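Long-range contact in protein argonaute (Aquifex aeolicus, PDB 1YVU), which uses short single-stranded DNA guides to bind complementary target strands and cleaves the target RNA as a metal-dependent endonuclease: residues V568-L574 with E594-K600. Residue numbers count along the deposited sequence, not the author numbering.
Sequences VHRDGRL and ELLEIIK
Four backbone hydrogen bonds join the parallel strands 568-570 and 594-599: Val568 N to Glu594 O (2.7 Å), Leu596 N to Val568 O (2.8 Å), Arg570 N to Leu596 O (2.8 Å) and Ile598 N to Arg570 O (2.7 Å). The register pairs Val568 with Leu595, His569 with Leu596 and Arg570 with Glu597, CA atoms 4.8-5.0 Å apart, and the axes of these short segments cross at -27°, 4.6 Å apart at closest approach. At Asp571 the chain leaves extended geometry (phi/psi -63/-34). Its t rotamer brings OD1 to 3.2 Å from Lys600 NZ, a salt bridge with a weak hydrogen bond. A longer ion pair, Arg573 NH1 to Glu597 OE1 at 3.8 Å, is charge attraction alone, the oxygen lying well out of the guanidinium plane. The strands belong to a beta-alpha-beta crossover through helix 576-589, in the RNase H fold of the PIWI domain. Asp571, probably a catalytic and Mn(2+)-binding residue, follows directly on the end of strand 565-570, beside Asp502 and Asp683, which hold the calcium ion. On the crossover-helix face, Leu574 CD1 meets Leu595 CB (3.8 Å) and Val568 CB meets Leu595 CD2 (3.8 Å), all three residues touching Phe582. On the opposite face of the sheet, His569 (m) sets CD2 3.8 Å from Leu596 CD1 and CB 3.8 Å from Ile598 CD1; its ND1 hydrogen-bonds to Thr678 OG1, and Ile659 of helix 652-661 packs against both His569 and Leu596.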
loop_
_atom_site.group_PDB
_atom_site.type_symbol
_atom_site.label_atom_id
_atom_site.label_comp_id
_atom_site.label_asym_id
_atom_site.label_seq_id
_atom_site.Cartn_x
_atom_site.Cartn_y
_atom_site.Cartn_z
ATOM N N VAL A 568 -16.031 1.782 9.963
ATOM C CA VAL A 568 -14.657 1.383 10.164
ATOM C C VAL A 568 -13.947 1.422 8.851
ATOM O O VAL A 568 -14.468 0.947 7.856
ATOM C CB VAL A 568 -14.526 -0.050 10.759
ATOM C CG1 VAL A 568 -13.039 -0.457 10.942
ATOM C CG2 VAL A 568 -15.266 -0.139 12.089
ATOM N N HIS A 569 -12.767 2.032 8.844
ATOM C CA HIS A 569 -11.927 2.106 7.648
ATOM C C HIS A 569 -10.718 1.303 7.995
ATOM O O HIS A 569 -10.100 1.513 9.057
ATOM C CB HIS A 569 -11.479 3.527 7.344
ATOM C CG HIS A 569 -12.582 4.459 6.945
ATOM N ND1 HIS A 569 -12.343 5.779 6.617
ATOM C CD2 HIS A 569 -13.914 4.271 6.810
ATOM C CE1 HIS A 569 -13.487 6.358 6.299
ATOM N NE2 HIS A 569 -14.457 5.469 6.406
ATOM N N ARG A 570 -10.416 0.348 7.127
ATOM C CA ARG A 570 -9.271 -0.518 7.314
ATOM C C ARG A 570 -8.250 -0.098 6.301
ATOM O O ARG A 570 -8.544 -0.052 5.098
ATOM C CB ARG A 570 -9.652 -1.982 7.125
ATOM C CG ARG A 570 -8.498 -2.943 7.316
ATOM C CD ARG A 570 -7.958 -2.924 8.728
ATOM N NE ARG A 570 -6.939 -3.944 8.942
ATOM C CZ ARG A 570 -5.683 -3.857 8.525
ATOM N NH1 ARG A 570 -5.269 -2.774 7.847
ATOM N NH2 ARG A 570 -4.823 -4.826 8.846
ATOM N N ASP A 571 -7.042 0.165 6.790
ATOM C CA ASP A 571 -5.938 0.598 5.960
ATOM C C ASP A 571 -5.590 -0.481 4.948
ATOM O O ASP A 571 -5.228 -0.195 3.804
ATOM C CB ASP A 571 -4.759 0.931 6.862
ATOM C CG ASP A 571 -3.523 1.419 6.105
ATOM O OD1 ASP A 571 -2.769 0.559 5.559
ATOM O OD2 ASP A 571 -3.281 2.655 6.112
ATOM N N GLY A 572 -5.750 -1.725 5.339
ATOM C CA GLY A 572 -5.409 -2.750 4.387
ATOM C C GLY A 572 -6.639 -3.488 3.997
ATOM O O GLY A 572 -7.732 -2.922 3.929
ATOM N N ARG A 573 -6.408 -4.752 3.671
ATOM C CA ARG A 573 -7.464 -5.669 3.330
ATOM C C ARG A 573 -7.841 -6.292 4.680
ATOM O O ARG A 573 -6.970 -6.631 5.490
ATOM C CB ARG A 573 -6.995 -6.740 2.305
ATOM C CG ARG A 573 -7.121 -6.350 0.801
ATOM C CD ARG A 573 -7.377 -7.579 -0.142
ATOM N NE ARG A 573 -7.552 -7.243 -1.575
ATOM C CZ ARG A 573 -8.671 -7.423 -2.291
ATOM N NH1 ARG A 573 -9.767 -7.928 -1.734
ATOM N NH2 ARG A 573 -8.678 -7.140 -3.590
ATOM N N LEU A 574 -9.133 -6.285 4.974
ATOM C CA LEU A 574 -9.667 -6.869 6.192
ATOM C C LEU A 574 -9.549 -8.388 6.095
ATOM O O LEU A 574 -10.187 -9.007 5.232
ATOM C CB LEU A 574 -11.140 -6.512 6.303
ATOM C CG LEU A 574 -11.598 -5.361 7.159
ATOM C CD1 LEU A 574 -12.994 -4.993 6.775
ATOM C CD2 LEU A 574 -11.515 -5.748 8.605
ATOM N N GLU A 594 -20.348 -0.803 9.822
ATOM C CA GLU A 594 -20.061 -0.560 8.411
ATOM C C GLU A 594 -18.553 -0.782 8.318
ATOM O O GLU A 594 -17.773 -0.097 8.999
ATOM C CB GLU A 594 -20.351 0.881 7.994
ATOM C CG GLU A 594 -21.731 1.433 8.289
ATOM C CD GLU A 594 -22.821 1.016 7.304
ATOM O OE1 GLU A 594 -22.566 0.956 6.074
ATOM O OE2 GLU A 594 -23.965 0.802 7.774
ATOM N N LEU A 595 -18.163 -1.798 7.551
ATOM C CA LEU A 595 -16.757 -2.142 7.354
ATOM C C LEU A 595 -16.247 -1.823 5.973
ATOM O O LEU A 595 -16.798 -2.284 4.957
ATOM C CB LEU A 595 -16.490 -3.624 7.619
ATOM C CG LEU A 595 -16.789 -4.188 9.004
ATOM C CD1 LEU A 595 -16.434 -5.672 9.024
ATOM C CD2 LEU A 595 -16.051 -3.415 10.085
ATOM N N LEU A 596 -15.202 -1.006 5.932
ATOM C CA LEU A 596 -14.585 -0.638 4.672
ATOM C C LEU A 596 -13.118 -0.996 4.646
ATOM O O LEU A 596 -12.422 -0.873 5.653
ATOM C CB LEU A 596 -14.714 0.858 4.389
ATOM C CG LEU A 596 -16.077 1.532 4.485
ATOM C CD1 LEU A 596 -15.962 2.903 3.956
ATOM C CD2 LEU A 596 -17.071 0.797 3.684
ATOM N N GLU A 597 -12.683 -1.495 3.495
ATOM C CA GLU A 597 -11.290 -1.837 3.214
ATOM C C GLU A 597 -10.838 -0.623 2.385
ATOM O O GLU A 597 -11.641 -0.090 1.604
ATOM C CB GLU A 597 -11.226 -3.036 2.268
ATOM C CG GLU A 597 -11.126 -4.439 2.836
ATOM C CD GLU A 597 -11.060 -5.504 1.702
ATOM O OE1 GLU A 597 -11.090 -5.110 0.508
ATOM O OE2 GLU A 597 -10.978 -6.733 1.992
ATOM N N ILE A 598 -9.610 -0.136 2.593
ATOM C CA ILE A 598 -9.103 0.997 1.791
ATOM C C ILE A 598 -7.796 0.583 1.137
ATOM O O ILE A 598 -6.749 0.587 1.764
ATOM C CB ILE A 598 -9.002 2.348 2.589
ATOM C CG1 ILE A 598 -10.413 2.880 2.871
ATOM C CG2 ILE A 598 -8.237 3.410 1.773
ATOM C CD1 ILE A 598 -10.447 4.081 3.740
ATOM N N ILE A 599 -7.891 0.203 -0.134
ATOM C CA ILE A 599 -6.755 -0.272 -0.910
ATOM C C ILE A 599 -6.119 0.852 -1.716
ATOM O O ILE A 599 -6.719 1.340 -2.685
ATOM C CB ILE A 599 -7.176 -1.466 -1.848
ATOM C CG1 ILE A 599 -7.437 -2.726 -1.023
ATOM C CG2 ILE A 599 -6.071 -1.808 -2.878
ATOM C CD1 ILE A 599 -8.771 -2.816 -0.415
ATOM N N LYS A 600 -4.887 1.213 -1.340
ATOM C CA LYS A 600 -4.141 2.281 -2.004
ATOM C C LYS A 600 -3.199 1.832 -3.105
ATOM O O LYS A 600 -2.959 2.579 -4.060
ATOM C CB LYS A 600 -3.397 3.159 -0.992
ATOM C CG LYS A 600 -2.690 2.465 0.142
ATOM C CD LYS A 600 -3.568 2.323 1.367
ATOM C CE LYS A 600 -2.873 1.417 2.379
ATOM N NZ LYS A 600 -1.593 1.993 2.927
#